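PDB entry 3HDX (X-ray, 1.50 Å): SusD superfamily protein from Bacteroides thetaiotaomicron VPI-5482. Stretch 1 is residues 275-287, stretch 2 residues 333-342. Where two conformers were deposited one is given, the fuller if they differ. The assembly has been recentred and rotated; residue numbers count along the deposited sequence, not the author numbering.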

# COMPACT_ATOMS: atom_id res chain seq x y z
N HIS A 275 4.51 3.34 12.20
CA HIS A 275 3.53 4.39 11.88
C HIS A 275 4.25 5.57 11.26
O HIS A 275 5.33 5.96 11.74
CB HIS A 275 2.87 4.87 13.18
CG HIS A 275 2.08 3.81 13.87
ND1 HIS A 275 0.77 3.50 13.53
CD2 HIS A 275 2.47 2.86 14.77
CE1 HIS A 275 0.38 2.45 14.24
NE2 HIS A 275 1.38 2.05 15.00
N LEU A 276 3.68 6.17 10.22
CA LEU A 276 4.30 7.33 9.59
C LEU A 276 4.59 8.44 10.59
O LEU A 276 5.60 9.14 10.49
CB LEU A 276 3.42 7.93 8.47
CG LEU A 276 3.96 9.17 7.74
CD1 LEU A 276 5.29 8.82 7.01
CD2 LEU A 276 2.94 9.76 6.77
N GLU A 277 3.66 8.63 11.52
CA GLU A 277 3.80 9.65 12.58
C GLU A 277 5.14 9.62 13.31
O GLU A 277 5.61 10.65 13.77
CB GLU A 277 2.69 9.53 13.63
CG GLU A 277 1.28 9.79 13.16
CD GLU A 277 0.50 8.55 12.76
OE1 GLU A 277 1.09 7.58 12.25
OE2 GLU A 277 -0.71 8.55 12.95
N GLN A 278 5.75 8.44 13.47
CA GLN A 278 7.08 8.34 14.07
C GLN A 278 8.11 9.20 13.31
O GLN A 278 9.01 9.84 13.93
CB GLN A 278 7.53 6.88 14.14
CG GLN A 278 6.71 6.05 15.10
CD GLN A 278 6.89 4.53 14.99
OE1 GLN A 278 7.43 4.02 14.01
NE2 GLN A 278 6.38 3.78 16.01
N LEU A 279 7.97 9.22 11.98
CA LEU A 279 8.83 9.98 11.11
C LEU A 279 8.40 11.43 10.89
O LEU A 279 9.25 12.28 10.68
CB LEU A 279 8.95 9.28 9.74
CG LEU A 279 9.60 7.88 9.72
CD1 LEU A 279 9.37 7.19 8.36
CD2 LEU A 279 11.08 7.95 10.10
N THR A 280 7.10 11.72 10.94
CA THR A 280 6.61 13.04 10.56
C THR A 280 6.19 13.97 11.67
O THR A 280 6.32 15.18 11.49
CB THR A 280 5.40 12.88 9.59
OG1 THR A 280 4.38 12.10 10.23
CG2 THR A 280 5.86 12.27 8.23
N LEU A 281 5.68 13.46 12.78
CA LEU A 281 5.16 14.37 13.79
C LEU A 281 6.21 14.97 14.72
O LEU A 281 7.23 14.37 15.02
CB LEU A 281 4.01 13.73 14.58
CG LEU A 281 2.77 13.27 13.79
CD1 LEU A 281 1.55 13.01 14.74
CD2 LEU A 281 2.35 14.26 12.62
N ALA A 282 5.90 16.18 15.15
CA ALA A 282 6.72 16.93 16.12
C ALA A 282 5.79 17.91 16.84
O ALA A 282 4.58 17.94 16.60
CB ALA A 282 7.86 17.66 15.43
N TYR A 283 6.36 18.69 17.76
CA TYR A 283 5.63 19.67 18.55
C TYR A 283 4.84 20.62 17.63
O TYR A 283 5.39 21.08 16.64
CB TYR A 283 6.63 20.44 19.43
CG TYR A 283 5.92 21.35 20.38
CD1 TYR A 283 5.42 20.85 21.57
CD2 TYR A 283 5.66 22.68 20.05
CE1 TYR A 283 4.68 21.67 22.44
CE2 TYR A 283 4.91 23.52 20.91
CZ TYR A 283 4.45 23.00 22.11
OH TYR A 283 3.70 23.80 22.96
N PRO A 284 3.58 20.96 17.98
CA PRO A 284 2.83 20.64 19.19
C PRO A 284 2.02 19.35 19.20
O PRO A 284 1.39 19.06 20.22
CB PRO A 284 1.88 21.84 19.28
CG PRO A 284 1.54 22.11 17.93
CD PRO A 284 2.83 21.95 17.17
N LEU A 285 2.08 18.54 18.12
CA LEU A 285 1.27 17.34 18.04
C LEU A 285 1.76 16.25 19.00
O LEU A 285 0.96 15.50 19.53
CB LEU A 285 1.18 16.80 16.59
CG LEU A 285 0.46 17.71 15.59
CD1 LEU A 285 1.43 18.68 14.87
CD2 LEU A 285 -0.24 16.93 14.52
N VAL A 286 3.09 16.19 19.17
CA VAL A 286 3.77 15.30 20.10
C VAL A 286 4.92 16.09 20.77
O VAL A 286 5.29 17.17 20.30
CB VAL A 286 4.31 14.05 19.36
CG1 VAL A 286 3.15 13.21 18.78
CG2 VAL A 286 5.37 14.41 18.32
N GLN A 287 5.49 15.56 21.83
CA GLN A 287 6.56 16.27 22.55
C GLN A 287 7.97 16.21 21.90
O GLN A 287 8.93 16.68 22.50
CB GLN A 287 6.53 15.89 24.04
CG GLN A 287 5.25 16.34 24.80
CD GLN A 287 5.02 17.86 24.80
OE1 GLN A 287 5.75 18.62 25.44
NE2 GLN A 287 3.99 18.30 24.10
N PRO A 333 8.10 22.92 8.66
CA PRO A 333 6.70 22.62 8.92
C PRO A 333 6.48 21.11 9.05
O PRO A 333 7.17 20.32 8.42
CB PRO A 333 5.96 23.17 7.69
CG PRO A 333 6.96 23.65 6.77
CD PRO A 333 8.31 23.45 7.30
N VAL A 334 5.48 20.75 9.83
CA VAL A 334 5.17 19.36 10.16
C VAL A 334 4.11 18.82 9.20
O VAL A 334 3.01 19.38 9.11
CB VAL A 334 4.66 19.24 11.60
CG1 VAL A 334 4.17 17.82 11.91
CG2 VAL A 334 5.79 19.65 12.61
N PHE A 335 4.43 17.70 8.54
CA PHE A 335 3.46 17.00 7.70
C PHE A 335 2.53 16.26 8.68
O PHE A 335 2.86 15.20 9.25
CB PHE A 335 4.18 16.06 6.75
CG PHE A 335 3.27 15.32 5.84
CD1 PHE A 335 2.74 15.97 4.75
CD2 PHE A 335 2.91 13.99 6.08
CE1 PHE A 335 1.89 15.35 3.87
CE2 PHE A 335 2.04 13.33 5.18
CZ PHE A 335 1.56 14.01 4.07
N SER A 336 1.36 16.86 8.86
CA SER A 336 0.39 16.45 9.86
C SER A 336 -0.83 15.74 9.29
O SER A 336 -1.78 15.47 10.02
CB SER A 336 -0.03 17.71 10.64
OG SER A 336 -0.58 18.67 9.77
N LYS A 337 -0.81 15.40 7.99
CA LYS A 337 -1.94 14.72 7.35
C LYS A 337 -2.45 13.53 8.17
O LYS A 337 -3.64 13.36 8.35
CB LYS A 337 -1.51 14.25 5.96
CG LYS A 337 -2.55 13.48 5.20
CD LYS A 337 -1.97 12.90 3.94
CE LYS A 337 -3.00 12.05 3.19
NZ LYS A 337 -2.54 11.62 1.80
N ILE A 338 -1.51 12.69 8.58
CA ILE A 338 -1.77 11.44 9.31
C ILE A 338 -1.33 11.71 10.75
O ILE A 338 -0.14 11.98 11.03
CB ILE A 338 -1.04 10.23 8.66
CG1 ILE A 338 -1.39 10.15 7.16
CG2 ILE A 338 -1.36 8.96 9.45
CD1 ILE A 338 -0.87 8.93 6.42
N LYS A 339 -2.29 11.65 11.66
CA LYS A 339 -2.09 12.08 13.08
C LYS A 339 -3.03 11.36 14.06
O LYS A 339 -3.86 11.97 14.77
CB LYS A 339 -2.18 13.61 13.16
CG LYS A 339 -3.43 14.22 12.58
CD LYS A 339 -3.50 15.74 12.78
CE LYS A 339 -4.70 16.33 12.11
NZ LYS A 339 -4.64 16.13 10.63
N ILE A 340 -2.91 10.04 14.07
CA ILE A 340 -3.75 9.16 14.91
C ILE A 340 -2.94 8.92 16.20
O ILE A 340 -2.13 7.98 16.32
CB ILE A 340 -4.12 7.87 14.18
CG1 ILE A 340 -4.69 8.15 12.78
CG2 ILE A 340 -5.14 7.11 15.00
CD1 ILE A 340 -5.88 9.15 12.72
N ILE A 341 -3.12 9.83 17.16
CA ILE A 341 -2.28 9.86 18.38
C ILE A 341 -3.04 9.30 19.59
O ILE A 341 -4.10 9.84 19.92
CB ILE A 341 -1.79 11.30 18.66
CG1 ILE A 341 -1.06 11.90 17.45
CG2 ILE A 341 -0.85 11.33 19.93
CD1 ILE A 341 -0.79 13.43 17.55
N GLN A 342 -2.50 8.25 20.22
CA GLN A 342 -3.09 7.66 21.45
C GLN A 342 -2.88 8.58 22.65
O GLN A 342 -1.77 9.08 22.83
CB GLN A 342 -2.45 6.30 21.75
O HOH W 1 6.84 16.35 9.10
O HOH W 2 1.82 12.70 9.27

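A short helix reaching Thr280 and the loop that follows it pack against the chain running from Val334 to Ile341. Together the two surfaces bury 635 Å².

Leu281 is the central bump. It is the first residue to leave helical geometry, and its CA-to-CB bond points sideways, but the end of the side chain reaches across. Leu281 CD2 enters a hollow lined by backbone as well as side chains, 3.5 Å from Phe335 O, 4.0 Å from Ser336 CA and 3.7 Å from Ile338 O. The other methyl, Leu281 CD1, lies 3.7 Å from Ile341 CD1 and 4.1 Å from Lys339 CB. The branched end of Leu281 fills both places at once.

Val334 is the bump in the other direction. It points toward the first stretch and fits where the chain turns out of the helix. Val334 CG1 sits 3.4 Å from Thr280 O and 4.1 Å from Leu285 CD1, while Val334 CG2 lies 4.0 Å from Ala282 CB. Ala282 offers only its methyl to this valine. Ala282 N is buried here without a partner.

Leu285 also points toward the second stretch. Leu285 CD2 rests 4.0 Å from Ser336 CB and 3.9 Å from Lys339 CD, so it packs on the aliphatic part of the lysine. The lysine end leads away, and Lys339 NZ donates to Ser336 O at 3.0 Å. At the exposed margin, Ile341 CD1 reaches to 3.4 Å from Leu285 O and 4.1 Å from Val286 CG1.

Leu276 CD2 lies at the edge of the Phe335 ring, 4.0 Å from Phe335 CE2, and 3.9 Å from Ile338 CD1. One methyl thus meets both the ring edge and the isoleucine tip.

The direct hydrogen bond comes from Ile340 N to Glu277 OE2, 2.9 Å with an angle of 159°. The CA-to-CB bond of Glu277 points sideways, but the end of the side chain comes nearer the other stretch. Its OE1 is satisfied elsewhere in the structure. This gives a buried acid a partner on the loop backbone.

Two waters bridge the stretches. Water 1 donates to Thr280 O at 2.7 Å and accepts from Phe335 N at 2.8 Å. Water 2 accepts from Thr280 OG1 at 2.8 Å and donates to Phe335 O and Ile338 O, both at 2.7 Å. Threonine suits this place: its hydroxyl binds the water, while Thr280 CG2 lies 4.0 Å from Phe335 CD2.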